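Local coordinates for signal recognition particle 54 kDa protein (Aeropyrum pernix, PDB 7EPK) that is the 54 kDa protein of an archaeal signal recognition particle, combining an N-terminal helical bundle, a P-loop GTPase-type domain and a helical signal-peptide-binding domain, at residues A[324-329]-A[412-417]; A[36-41]-A[249-254]; A[11-16]-A[66-71]; A[311-316]-A[348-353]; A[3-8]-A[28-33]. All coordinates share one frame; numbering follows the deposited sequence.

Contact 1. Residues A[324-329]-A[412-417]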
# COMPACT_ATOMS: atom_id res chain seq x y z
N ILE A 324 19.58 -8.66 -33.67
CA ILE A 324 19.94 -9.42 -32.44
C ILE A 324 21.30 -8.95 -31.90
O ILE A 324 22.23 -8.75 -32.72
CB ILE A 324 19.92 -10.95 -32.69
CG1 ILE A 324 20.07 -11.73 -31.39
CG2 ILE A 324 20.97 -11.36 -33.72
CD1 ILE A 324 19.60 -13.17 -31.46
N THR A 325 21.38 -8.78 -30.57
CA THR A 325 22.58 -8.40 -29.76
C THR A 325 22.48 -8.99 -28.35
O THR A 325 21.45 -9.63 -28.04
CB THR A 325 22.72 -6.88 -29.57
OG1 THR A 325 21.62 -6.49 -28.74
CG2 THR A 325 22.80 -6.12 -30.88
N MET A 326 23.52 -8.80 -27.52
CA MET A 326 23.53 -9.27 -26.12
C MET A 326 22.45 -8.53 -25.32
O MET A 326 21.90 -9.13 -24.38
CB MET A 326 24.89 -9.05 -25.45
CG MET A 326 25.96 -10.05 -25.92
SD MET A 326 25.43 -11.80 -25.86
CE MET A 326 26.90 -12.56 -26.55
N ARG A 327 22.13 -7.29 -25.70
CA ARG A 327 21.12 -6.45 -25.00
C ARG A 327 19.73 -6.93 -25.39
O ARG A 327 18.85 -6.95 -24.51
CB ARG A 327 21.32 -4.96 -25.29
CG ARG A 327 22.44 -4.36 -24.46
CD ARG A 327 22.92 -2.99 -24.91
NE ARG A 327 23.92 -2.49 -23.98
CZ ARG A 327 24.37 -1.26 -23.96
NH1 ARG A 327 25.25 -0.89 -23.04
NH2 ARG A 327 23.96 -0.38 -24.86
N THR A 328 19.56 -7.34 -26.65
CA THR A 328 18.29 -7.93 -27.17
C THR A 328 18.01 -9.21 -26.40
O THR A 328 16.93 -9.32 -25.82
CB THR A 328 18.39 -8.21 -28.67
OG1 THR A 328 18.52 -6.96 -29.34
CG2 THR A 328 17.19 -8.98 -29.20
N ILE A 329 18.99 -10.12 -26.39
CA ILE A 329 18.92 -11.45 -25.70
C ILE A 329 18.68 -11.23 -24.20
O ILE A 329 17.83 -11.93 -23.61
CB ILE A 329 20.18 -12.29 -25.97
CG1 ILE A 329 20.38 -12.54 -27.46
CG2 ILE A 329 20.13 -13.59 -25.17
CD1 ILE A 329 21.55 -13.45 -27.78
N GLU A 412 27.60 -21.74 -25.04
CA GLU A 412 26.20 -22.08 -25.41
C GLU A 412 25.47 -20.80 -25.85
O GLU A 412 24.88 -20.81 -26.93
CB GLU A 412 25.43 -22.76 -24.27
CG GLU A 412 25.94 -24.14 -23.87
CD GLU A 412 25.42 -24.67 -22.53
OE1 GLU A 412 24.64 -23.95 -21.86
OE2 GLU A 412 25.81 -25.79 -22.13
N LEU A 413 25.49 -19.76 -25.00
CA LEU A 413 24.88 -18.43 -25.29
C LEU A 413 25.45 -17.94 -26.61
O LEU A 413 24.67 -17.60 -27.53
CB LEU A 413 25.19 -17.45 -24.14
CG LEU A 413 24.89 -15.96 -24.38
CD1 LEU A 413 23.50 -15.74 -24.96
CD2 LEU A 413 25.01 -15.17 -23.08
N LEU A 414 26.78 -17.91 -26.69
CA LEU A 414 27.51 -17.38 -27.86
C LEU A 414 26.97 -18.04 -29.13
O LEU A 414 26.54 -17.30 -30.05
CB LEU A 414 29.01 -17.57 -27.64
CG LEU A 414 29.74 -16.30 -27.18
CD1 LEU A 414 29.05 -15.63 -26.01
CD2 LEU A 414 31.19 -16.60 -26.84
N VAL A 415 26.88 -19.37 -29.15
CA VAL A 415 26.33 -20.14 -30.31
C VAL A 415 24.90 -19.66 -30.55
O VAL A 415 24.57 -19.39 -31.73
CB VAL A 415 26.40 -21.67 -30.10
CG1 VAL A 415 25.72 -22.44 -31.23
CG2 VAL A 415 27.83 -22.14 -29.95
N TYR A 416 24.10 -19.55 -29.48
CA TYR A 416 22.67 -19.14 -29.50
C TYR A 416 22.56 -17.83 -30.25
O TYR A 416 21.85 -17.74 -31.28
CB TYR A 416 22.10 -19.01 -28.08
CG TYR A 416 20.65 -18.61 -28.02
CD1 TYR A 416 19.64 -19.56 -28.13
CD2 TYR A 416 20.27 -17.29 -27.84
CE1 TYR A 416 18.31 -19.21 -28.07
CE2 TYR A 416 18.94 -16.92 -27.79
CZ TYR A 416 17.95 -17.88 -27.89
OH TYR A 416 16.64 -17.54 -27.84
N TYR A 417 23.33 -16.85 -29.77
CA TYR A 417 23.50 -15.53 -30.44
C TYR A 417 23.78 -15.80 -31.92
O TYR A 417 22.92 -15.45 -32.74
CB TYR A 417 24.53 -14.71 -29.66
CG TYR A 417 25.15 -13.58 -30.44
CD1 TYR A 417 24.52 -12.36 -30.57
CD2 TYR A 417 26.37 -13.74 -31.06
CE1 TYR A 417 25.09 -11.33 -31.30
CE2 TYR A 417 26.97 -12.73 -31.78
CZ TYR A 417 26.33 -11.51 -31.90
OH TYR A 417 26.97 -10.53 -32.59

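Contact 2. Residues A[36-41]-A[249-254]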
# COMPACT_ATOMS: atom_id res chain seq x y z
N LYS A 36 -21.65 10.83 -1.07
CA LYS A 36 -22.51 10.02 -0.16
C LYS A 36 -21.71 9.56 1.06
O LYS A 36 -22.33 9.38 2.12
CB LYS A 36 -23.07 8.77 -0.85
CG LYS A 36 -24.27 8.98 -1.76
CD LYS A 36 -24.85 7.68 -2.25
CE LYS A 36 -25.97 7.90 -3.26
NZ LYS A 36 -26.48 6.61 -3.79
N ALA A 37 -20.40 9.32 0.91
CA ALA A 37 -19.45 9.00 2.00
C ALA A 37 -18.77 10.30 2.52
O ALA A 37 -17.78 10.20 3.27
CB ALA A 37 -18.44 7.99 1.51
N ASP A 38 -19.32 11.46 2.13
CA ASP A 38 -18.99 12.83 2.64
C ASP A 38 -17.69 13.30 1.98
O ASP A 38 -17.74 14.18 1.08
CB ASP A 38 -18.96 12.88 4.17
CG ASP A 38 -19.96 13.88 4.75
OD1 ASP A 38 -21.06 13.44 5.19
OD2 ASP A 38 -19.64 15.09 4.75
N VAL A 39 -16.58 12.72 2.40
CA VAL A 39 -15.23 12.97 1.82
C VAL A 39 -14.94 14.47 1.85
O VAL A 39 -14.17 14.88 2.76
CB VAL A 39 -15.09 12.38 0.41
CG1 VAL A 39 -13.70 12.62 -0.15
CG2 VAL A 39 -15.37 10.89 0.43
N ASN A 40 -15.49 15.24 0.92
CA ASN A 40 -15.26 16.70 0.83
C ASN A 40 -15.24 17.07 -0.64
O ASN A 40 -14.31 16.66 -1.34
CB ASN A 40 -13.96 17.15 1.53
CG ASN A 40 -13.89 18.63 1.83
OD1 ASN A 40 -14.41 19.47 1.08
ND2 ASN A 40 -13.22 18.97 2.92
N VAL A 41 -16.26 17.82 -1.08
CA VAL A 41 -16.42 18.28 -2.48
C VAL A 41 -15.03 18.65 -3.03
O VAL A 41 -14.71 18.13 -4.10
CB VAL A 41 -17.44 19.42 -2.62
CG1 VAL A 41 -17.62 20.20 -1.33
CG2 VAL A 41 -17.10 20.36 -3.77
N THR A 249 -24.05 0.60 8.71
CA THR A 249 -24.11 1.94 8.07
C THR A 249 -22.75 2.65 8.22
O THR A 249 -22.48 3.14 9.34
CB THR A 249 -25.27 2.77 8.64
OG1 THR A 249 -24.98 4.15 8.48
CG2 THR A 249 -25.55 2.50 10.11
N ALA A 250 -21.95 2.72 7.15
CA ALA A 250 -20.56 3.24 7.16
C ALA A 250 -20.53 4.69 6.66
O ALA A 250 -21.59 5.19 6.20
CB ALA A 250 -19.68 2.34 6.32
N ARG A 251 -19.37 5.34 6.80
CA ARG A 251 -19.05 6.71 6.31
C ARG A 251 -17.53 6.76 6.03
O ARG A 251 -17.07 6.00 5.15
CB ARG A 251 -19.58 7.74 7.33
CG ARG A 251 -20.67 8.69 6.82
CD ARG A 251 -20.14 9.85 5.98
NE ARG A 251 -18.75 10.12 6.31
CZ ARG A 251 -18.32 10.65 7.44
NH1 ARG A 251 -19.17 11.01 8.39
NH2 ARG A 251 -17.02 10.80 7.65
N GLY A 252 -16.76 7.61 6.73
CA GLY A 252 -15.28 7.55 6.72
C GLY A 252 -14.66 8.69 5.95
O GLY A 252 -13.55 9.09 6.32
N GLY A 253 -15.31 9.21 4.91
CA GLY A 253 -14.70 10.24 4.04
C GLY A 253 -14.20 11.45 4.81
O GLY A 253 -13.35 12.20 4.27
N GLY A 254 -14.71 11.66 6.03
CA GLY A 254 -14.27 12.73 6.95
C GLY A 254 -12.89 12.46 7.53
O GLY A 254 -12.12 13.41 7.76
O HOH W 1 -21.56 12.55 8.46

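Contact 3. Residues A[11-16]-A[66-71]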
# COMPACT_ATOMS: atom_id res chain seq x y z
N LYS A 11 -20.18 -2.21 -14.15
CA LYS A 11 -20.88 -1.64 -15.33
C LYS A 11 -19.80 -1.14 -16.29
O LYS A 11 -19.75 -1.67 -17.43
CB LYS A 11 -21.86 -0.53 -14.95
CG LYS A 11 -22.77 -0.06 -16.07
CD LYS A 11 -23.77 1.02 -15.66
CE LYS A 11 -23.13 2.25 -15.05
NZ LYS A 11 -24.13 3.24 -14.58
N PHE A 12 -18.91 -0.24 -15.84
CA PHE A 12 -17.83 0.35 -16.67
C PHE A 12 -17.02 -0.76 -17.35
O PHE A 12 -16.80 -0.69 -18.58
CB PHE A 12 -16.88 1.23 -15.86
CG PHE A 12 -15.79 1.86 -16.70
CD1 PHE A 12 -16.08 2.78 -17.68
CD2 PHE A 12 -14.45 1.55 -16.47
CE1 PHE A 12 -15.07 3.38 -18.42
CE2 PHE A 12 -13.44 2.15 -17.21
CZ PHE A 12 -13.76 3.07 -18.18
N LEU A 13 -16.61 -1.77 -16.59
CA LEU A 13 -15.62 -2.77 -17.07
C LEU A 13 -16.28 -3.68 -18.12
O LEU A 13 -15.57 -4.09 -19.07
CB LEU A 13 -15.06 -3.54 -15.87
CG LEU A 13 -13.61 -3.99 -15.95
CD1 LEU A 13 -12.68 -2.88 -16.43
CD2 LEU A 13 -13.14 -4.49 -14.59
N ARG A 14 -17.59 -3.94 -17.99
CA ARG A 14 -18.36 -4.88 -18.85
C ARG A 14 -19.41 -4.08 -19.62
O ARG A 14 -19.07 -3.56 -20.70
CB ARG A 14 -18.95 -6.02 -18.01
CG ARG A 14 -17.95 -7.10 -17.60
CD ARG A 14 -17.19 -6.81 -16.31
NE ARG A 14 -16.62 -7.98 -15.64
CZ ARG A 14 -16.02 -7.98 -14.44
NH1 ARG A 14 -15.54 -9.10 -13.95
NH2 ARG A 14 -15.91 -6.86 -13.73
N GLY A 15 -20.62 -3.93 -19.06
CA GLY A 15 -21.79 -3.28 -19.69
C GLY A 15 -21.41 -2.19 -20.69
O GLY A 15 -21.43 -1.00 -20.30
N GLY A 16 -21.14 -2.59 -21.94
CA GLY A 16 -20.39 -1.81 -22.95
C GLY A 16 -21.09 -0.52 -23.37
O GLY A 16 -21.29 0.38 -22.49
N ARG A 66 -8.53 0.28 -23.36
CA ARG A 66 -8.98 1.62 -22.87
C ARG A 66 -9.57 1.56 -21.44
O ARG A 66 -9.17 2.40 -20.61
CB ARG A 66 -10.00 2.22 -23.84
CG ARG A 66 -11.09 1.28 -24.38
CD ARG A 66 -11.16 -0.19 -23.93
NE ARG A 66 -12.49 -0.81 -24.02
CZ ARG A 66 -12.86 -1.96 -23.45
NH1 ARG A 66 -12.04 -2.66 -22.68
NH2 ARG A 66 -14.10 -2.41 -23.64
N ARG A 67 -10.48 0.63 -21.16
CA ARG A 67 -11.20 0.56 -19.87
C ARG A 67 -10.22 0.09 -18.79
O ARG A 67 -10.13 0.78 -17.76
CB ARG A 67 -12.41 -0.38 -19.94
CG ARG A 67 -13.59 0.23 -20.67
CD ARG A 67 -14.62 -0.82 -21.07
NE ARG A 67 -15.42 -0.31 -22.16
CZ ARG A 67 -16.68 0.03 -22.06
NH1 ARG A 67 -17.30 -0.13 -20.90
NH2 ARG A 67 -17.32 0.54 -23.10
N ASP A 68 -9.50 -1.00 -19.04
CA ASP A 68 -8.53 -1.56 -18.06
C ASP A 68 -7.58 -0.42 -17.65
O ASP A 68 -7.31 -0.28 -16.45
CB ASP A 68 -7.85 -2.84 -18.57
CG ASP A 68 -8.77 -4.05 -18.67
OD1 ASP A 68 -9.85 -4.02 -18.04
OD2 ASP A 68 -8.42 -5.03 -19.39
N TRP A 69 -7.18 0.43 -18.59
CA TRP A 69 -6.18 1.50 -18.32
C TRP A 69 -6.81 2.60 -17.47
O TRP A 69 -6.08 3.35 -16.82
CB TRP A 69 -5.66 2.09 -19.62
CG TRP A 69 -4.54 3.07 -19.45
CD1 TRP A 69 -4.52 4.37 -19.89
CD2 TRP A 69 -3.27 2.83 -18.82
NE1 TRP A 69 -3.31 4.94 -19.58
CE2 TRP A 69 -2.53 4.03 -18.92
CE3 TRP A 69 -2.69 1.72 -18.17
CZ2 TRP A 69 -1.23 4.14 -18.40
CZ3 TRP A 69 -1.41 1.84 -17.66
CH2 TRP A 69 -0.70 3.04 -17.78
N MET A 70 -8.12 2.76 -17.59
CA MET A 70 -8.80 3.91 -16.95
C MET A 70 -9.02 3.53 -15.48
O MET A 70 -8.82 4.41 -14.64
CB MET A 70 -10.14 4.25 -17.62
CG MET A 70 -10.79 5.48 -17.03
SD MET A 70 -9.76 6.95 -17.20
CE MET A 70 -10.96 8.18 -16.67
N ILE A 71 -9.42 2.29 -15.20
CA ILE A 71 -9.61 1.81 -13.81
C ILE A 71 -8.25 1.83 -13.10
O ILE A 71 -8.20 2.23 -11.93
CB ILE A 71 -10.28 0.44 -13.78
CG1 ILE A 71 -11.70 0.52 -14.33
CG2 ILE A 71 -10.26 -0.14 -12.38
CD1 ILE A 71 -12.56 1.52 -13.57

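Contact 4. Residues A[311-316]-A[348-353]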
# COMPACT_ATOMS: atom_id res chain seq x y z
N GLU A 311 7.44 -6.62 -24.20
CA GLU A 311 8.92 -6.75 -24.15
C GLU A 311 9.35 -7.95 -24.99
O GLU A 311 10.30 -7.81 -25.78
CB GLU A 311 9.45 -6.89 -22.72
CG GLU A 311 9.93 -5.58 -22.11
CD GLU A 311 11.22 -5.03 -22.69
OE1 GLU A 311 12.26 -5.05 -21.99
OE2 GLU A 311 11.18 -4.55 -23.84
N LEU A 312 8.67 -9.09 -24.87
CA LEU A 312 8.95 -10.28 -25.71
C LEU A 312 8.66 -9.95 -27.18
O LEU A 312 9.48 -10.32 -28.02
CB LEU A 312 8.11 -11.47 -25.23
CG LEU A 312 8.42 -12.80 -25.91
CD1 LEU A 312 9.86 -13.22 -25.66
CD2 LEU A 312 7.47 -13.88 -25.44
N ASP A 313 7.54 -9.27 -27.45
CA ASP A 313 7.13 -8.78 -28.79
C ASP A 313 8.32 -8.08 -29.46
O ASP A 313 8.69 -8.50 -30.59
CB ASP A 313 5.95 -7.81 -28.70
CG ASP A 313 5.35 -7.42 -30.04
OD1 ASP A 313 5.80 -6.40 -30.61
OD2 ASP A 313 4.44 -8.15 -30.51
N ARG A 314 8.88 -7.06 -28.81
CA ARG A 314 10.02 -6.27 -29.33
C ARG A 314 11.23 -7.20 -29.48
O ARG A 314 11.91 -7.12 -30.50
CB ARG A 314 10.32 -5.06 -28.44
CG ARG A 314 11.58 -4.31 -28.83
CD ARG A 314 11.58 -2.86 -28.39
NE ARG A 314 11.88 -2.72 -26.97
CZ ARG A 314 13.09 -2.81 -26.44
NH1 ARG A 314 14.15 -3.06 -27.19
NH2 ARG A 314 13.24 -2.66 -25.13
N ALA A 315 11.47 -8.08 -28.50
CA ALA A 315 12.67 -8.95 -28.45
C ALA A 315 12.66 -9.91 -29.64
O ALA A 315 13.72 -10.03 -30.29
CB ALA A 315 12.71 -9.70 -27.14
N ALA A 316 11.53 -10.57 -29.90
CA ALA A 316 11.29 -11.42 -31.09
C ALA A 316 11.35 -10.55 -32.35
O ALA A 316 12.11 -10.89 -33.26
CB ALA A 316 9.97 -12.13 -30.99
N MET A 348 -0.96 -14.75 -28.59
CA MET A 348 -1.20 -13.48 -29.34
C MET A 348 0.08 -12.65 -29.48
O MET A 348 0.10 -11.54 -28.91
CB MET A 348 -2.28 -12.61 -28.68
CG MET A 348 -3.49 -13.37 -28.16
SD MET A 348 -4.51 -14.22 -29.41
CE MET A 348 -5.60 -12.90 -29.93
N LEU A 349 1.07 -13.16 -30.22
CA LEU A 349 2.39 -12.50 -30.45
C LEU A 349 2.79 -12.64 -31.92
O LEU A 349 2.91 -13.76 -32.42
CB LEU A 349 3.43 -13.15 -29.53
CG LEU A 349 4.18 -12.24 -28.55
CD1 LEU A 349 4.62 -10.94 -29.22
CD2 LEU A 349 3.34 -11.95 -27.31
N PRO A 350 2.97 -11.53 -32.68
CA PRO A 350 3.48 -11.60 -34.06
C PRO A 350 4.86 -12.26 -34.12
O PRO A 350 4.95 -13.35 -34.66
CB PRO A 350 3.54 -10.13 -34.53
CG PRO A 350 2.63 -9.38 -33.59
CD PRO A 350 2.66 -10.14 -32.28
N GLY A 351 5.88 -11.59 -33.56
CA GLY A 351 7.28 -12.06 -33.54
C GLY A 351 7.39 -13.46 -32.96
O GLY A 351 7.72 -14.37 -33.73
N ALA A 352 7.07 -13.62 -31.68
CA ALA A 352 7.27 -14.86 -30.88
C ALA A 352 6.60 -16.08 -31.53
O ALA A 352 7.15 -17.19 -31.38
CB ALA A 352 6.76 -14.65 -29.47
N SER A 353 5.44 -15.90 -32.19
CA SER A 353 4.74 -16.96 -32.95
C SER A 353 5.69 -17.48 -34.04
O SER A 353 6.01 -18.68 -34.00
CB SER A 353 3.44 -16.45 -33.55
OG SER A 353 2.85 -17.41 -34.42

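Contact 5. Residues A[3-8]-A[28-33]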
# COMPACT_ATOMS: atom_id res chain seq x y z
N GLU A 3 -20.55 1.13 -1.65
CA GLU A 3 -20.78 -0.20 -2.30
C GLU A 3 -21.26 0.01 -3.75
O GLU A 3 -20.97 -0.85 -4.60
CB GLU A 3 -21.76 -1.08 -1.52
CG GLU A 3 -22.11 -0.59 -0.10
CD GLU A 3 -21.14 -0.94 1.03
OE1 GLU A 3 -19.96 -1.27 0.75
OE2 GLU A 3 -21.56 -0.86 2.20
N GLY A 4 -21.98 1.10 -4.01
CA GLY A 4 -22.39 1.48 -5.37
C GLY A 4 -21.21 1.54 -6.32
O GLY A 4 -21.36 1.16 -7.50
N VAL A 5 -20.06 2.00 -5.83
CA VAL A 5 -18.79 2.15 -6.60
C VAL A 5 -18.36 0.79 -7.19
O VAL A 5 -17.93 0.76 -8.37
CB VAL A 5 -17.69 2.76 -5.71
CG1 VAL A 5 -17.69 2.16 -4.31
CG2 VAL A 5 -16.31 2.65 -6.34
N ARG A 6 -18.48 -0.30 -6.44
CA ARG A 6 -18.24 -1.66 -6.98
C ARG A 6 -19.09 -1.80 -8.26
O ARG A 6 -18.48 -1.91 -9.34
CB ARG A 6 -18.50 -2.71 -5.89
CG ARG A 6 -18.23 -4.16 -6.29
CD ARG A 6 -17.52 -5.00 -5.23
NE ARG A 6 -18.20 -5.13 -3.94
CZ ARG A 6 -17.79 -4.61 -2.77
NH1 ARG A 6 -16.70 -3.87 -2.70
NH2 ARG A 6 -18.49 -4.82 -1.67
N ARG A 7 -20.42 -1.69 -8.15
CA ARG A 7 -21.41 -1.85 -9.27
C ARG A 7 -21.01 -0.99 -10.47
O ARG A 7 -21.07 -1.53 -11.61
CB ARG A 7 -22.83 -1.44 -8.85
CG ARG A 7 -23.72 -2.58 -8.35
CD ARG A 7 -25.16 -2.16 -8.08
NE ARG A 7 -25.28 -1.00 -7.18
CZ ARG A 7 -25.51 0.26 -7.57
NH1 ARG A 7 -25.64 0.57 -8.85
NH2 ARG A 7 -25.60 1.22 -6.66
N ALA A 8 -20.64 0.27 -10.23
CA ALA A 8 -20.12 1.22 -11.25
C ALA A 8 -18.90 0.61 -11.95
O ALA A 8 -18.85 0.64 -13.20
CB ALA A 8 -19.76 2.54 -10.63
N LYS A 28 -19.11 10.23 -13.05
CA LYS A 28 -20.37 10.73 -12.43
C LYS A 28 -20.72 9.83 -11.23
O LYS A 28 -20.87 10.37 -10.16
CB LYS A 28 -21.49 10.79 -13.48
CG LYS A 28 -22.87 11.20 -12.97
CD LYS A 28 -24.01 10.84 -13.91
CE LYS A 28 -24.66 9.49 -13.63
NZ LYS A 28 -23.79 8.32 -13.94
N ASP A 29 -20.84 8.51 -11.42
CA ASP A 29 -21.21 7.53 -10.36
C ASP A 29 -20.23 7.67 -9.19
O ASP A 29 -20.69 7.93 -8.08
CB ASP A 29 -21.19 6.07 -10.83
CG ASP A 29 -22.49 5.54 -11.41
OD1 ASP A 29 -23.54 6.18 -11.19
OD2 ASP A 29 -22.44 4.47 -12.08
N LEU A 30 -18.94 7.51 -9.47
CA LEU A 30 -17.82 7.63 -8.49
C LEU A 30 -17.99 8.92 -7.67
O LEU A 30 -17.87 8.85 -6.44
CB LEU A 30 -16.50 7.66 -9.27
CG LEU A 30 -15.23 7.60 -8.43
CD1 LEU A 30 -15.03 6.20 -7.88
CD2 LEU A 30 -14.04 8.05 -9.25
N GLN A 31 -18.23 10.06 -8.32
CA GLN A 31 -18.32 11.38 -7.65
C GLN A 31 -19.49 11.32 -6.67
O GLN A 31 -19.29 11.65 -5.49
CB GLN A 31 -18.50 12.51 -8.66
CG GLN A 31 -17.22 12.96 -9.37
CD GLN A 31 -17.46 14.11 -10.32
OE1 GLN A 31 -16.54 14.79 -10.78
NE2 GLN A 31 -18.72 14.36 -10.64
N ARG A 32 -20.65 10.87 -7.13
CA ARG A 32 -21.87 10.72 -6.30
C ARG A 32 -21.52 9.82 -5.11
O ARG A 32 -21.95 10.11 -3.99
CB ARG A 32 -23.03 10.15 -7.11
CG ARG A 32 -24.28 9.84 -6.29
CD ARG A 32 -25.44 9.36 -7.13
NE ARG A 32 -25.01 8.30 -8.02
CZ ARG A 32 -24.67 7.07 -7.64
NH1 ARG A 32 -24.72 6.73 -6.36
NH2 ARG A 32 -24.27 6.18 -8.54
N GLU A 33 -20.75 8.76 -5.36
CA GLU A 33 -20.47 7.71 -4.35
C GLU A 33 -19.56 8.31 -3.27
O GLU A 33 -19.81 8.00 -2.09
CB GLU A 33 -19.85 6.46 -4.99
CG GLU A 33 -20.55 5.18 -4.59
CD GLU A 33 -22.03 5.21 -4.91
OE1 GLU A 33 -22.83 4.67 -4.14
OE2 GLU A 33 -22.37 5.84 -5.91
O HOH W 2 -23.61 2.97 -8.40

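Contact 1. Residues A[324-329]-A[412-417]
Thr325 and Tyr417 mark the closest backbone approach, 7.2 Å between their CA atoms, where the start of helix 326-337 meets a turn of helix 409-423. Thr325 is the N-cap: its OG1 accepts a nearly straight bond from Thr328 N (3.1 Å) and a weaker one from Arg327 N. Ile329 does much of the packing. CG1 stands anti to the carbonyl carbon (chi1 -59°), and the chain ends in CD1, 3.7 Å from Tyr417 CB and at the edge of the Tyr416 ring. Its other branch, CG2, meets Leu413 CD1 at 4.0 Å. Met326 is bent at chi2, and its SD makes an oblique Met-aromatic contact with Tyr417, 5.4 Å from the ring centroid; CE beyond it lies 3.8 Å from Leu414 CD1. The tyrosine hydroxyls are bound outside this pair of segments: Tyr416 OH to Ala362 O and Gln332 NE2, Tyr417 OH to Lys421 and Glu389. Such interhelical packing of buried aliphatic, methionine and tyrosine side chains forms part of the core of the all-helical signal-peptide-binding domain.

Contact 2. Residues A[36-41]-A[249-254]
Asp38 and Arg251 cross obliquely between two loops, the CB of Asp38 lying over one face of the guanidinium group, 3.5 Å from Arg251 NE. The carboxylate and guanidinium planes are turned 61° apart. Asp38 OD1 stands well out of the guanidinium plane, 4.2 Å from Arg251 NE, and no N-H points at it, which leaves an attraction of charges without a salt bridge. A water links the two tips weakly, accepting from Arg251 NH1 and donating to Asp38 OD1. Bends at chi2 and chi3 fold the arginine back over its own loop, and its NE donates to Ala37 O at 3.2 Å (N-H...O angle 136°). That donor sits above the carbonyl plane, 70° out of it. The same oxygen receives two weak backbone bonds, from Gly253 N at 3.1 Å and from Val39 N within its own turn. Without a side chain, Gly253 lets the two backbones come within 3.6 Å, CA to CA, of each other at Val39. Val39 CA donates a C-H...O contact to Gly253 O, and Thr257 OG1 bonds Val39 O from helix 255-262. The Ala-Asp-Val and Ala-Arg-Gly-Gly sequences that meet here are consistent with the paired motifs at the interface of the N and G domains in SRP-type GTPases.

Contact 3. Residues A[11-16]-A[66-71]
Arg67 O lies 3.6 Å from Phe12 CE2 and accepts from two amides of its own helix, Met70 N at 2.8 Å and Ile71 N. Helix 66-81 here packs against the end of helix 4-13 within the N-terminal helical bundle characteristic of SRP54-type proteins. Phe12, its CG anti to the backbone N (chi1 -179°), reaches across to three side chains. Arg67 CG sits over one face of the ring, 4.1 Å from the centroid, as a CH-pi contact offset toward the rim. Met70 CB approaches Phe12 CZ at 3.8 Å, the two side chains crossing at about a right angle, while Ile71 slides past the ring in the opposite direction with CG1 and CD1 beside CD2. Beyond CG the arginine chain runs extended to NE, past the ring toward the C-terminal end of helix 4-13. There NH1 points at Phe12 O, although the modelled separation is too short to be relied on. Carbonyl oxygens at a helix C-terminus would be expected to attract this positive group. Phe26 of helix 19-36 meets the Phe12 ring, and Leu299 of helix 293-320 touches Leu13 and Ile71. Asp68 OD2 forms a salt bridge with Arg302 NE, while its OD1 packs against Leu13 CD1, 3.4 Å away.

Contact 4. Residues A[311-316]-A[348-353]
Ala316 and Gly351 bring their helices together by apolar contact, with CA atoms 4.7 Å apart. The methyl of Ala316 rests against bare backbone, its CB 3.5 Å from Gly351 C and also beside Ala352 N. Glycine has no side chain to hold the helices apart here. One turn back on the same helix, Leu312 has its CG anti to the backbone N (chi1 -173°), and its CD2 meets Ala352 CB at 4.2 Å. Leu312 also touches Met336 and Leu342, and Ala352 touches Leu363. In fold terms, the long helix 293-320 thus docks on helix 350-356 of the signal-peptide-binding domain, with helix 326-337 lying alongside. The polar element is Asp313, whose side chain crosses Leu349 and Pro350 obliquely. Its OD2 comes close to Leu349 CD1 and to Pro350 CD, van der Waals neighbours with no hydrogen bond between the segments. Because Leu349 is the N-cap and Pro350 opens the helix, the carboxylate lies beside a helix N-terminus, whose dipole would probably favour its negative charge. A salt bridge within the long helix joins Arg314 NH2 to Glu311 OE2 at 3.1 Å.

Contact 5. Residues A[3-8]-A[28-33]
Glu33 leans from its helix onto Gly4 and Val5 near the N-terminus of the chain. The bond from CA to CB points toward helix 4-13, and CG then sits 3.4 Å from Val5 N and 3.9 Å from Val5 CB. A bend at chi2 (56°) turns CD toward Gly4, 3.8 Å from its CA. At the tip the two oxygens part: OE1 lies against Gly4 CA, where the glycine offers no side chain, and OE2 forms a salt bridge with Arg32 NH1 at 2.6 Å. Arg32 NH2 binds Asp29 OD1 in the guanidinium plane, though it meets the carboxylate from above its plane, and Lys28 adds a longer, weak link to the same oxygen. This network on helix 19-36 is tied across by a water that donates to Gly4 O (3.0 Å) and accepts from Arg32 NH2. The methyl of Ala8 rests beside Asp29, its CB 3.6 Å from OD2, an oxygen that also pairs with Lys11. Val5 CG2 meets Leu30 CD1 at 4.1 Å, with Val74 and Leu78 of helix 66-81 also against Leu30. The axes of 4-8 and 28-33 approach to 9.3 Å at 173°, the antiparallel packing of successive helices in the SRP54 helical bundle.

How the contacts relate
Contacts 3 and 5 share helix 4-13 and lie 13 Å apart between centres, joined by a salt bridge from Lys11 NZ to Asp29 OD2 (3.3 Å). Contact 2 follows contact 5 along the sequence, also 13 Å away between centres, and couples the bundle to the nucleotide-binding domain; its Gly252 is about 12 Å from the bound GDP. Helix 293-320 runs from the helical bundle to the signal-peptide-binding domain: its Leu299 touches contact 3, and its later residues form contact 4, 26 Å from contact 3 between centres. Contact 4 touches contact 1 by packing of Thr328 CG2 on Ala315 O. Contact 1 lies 57 Å from contact 2, centre to centre, on the opposite side of the chain's centre.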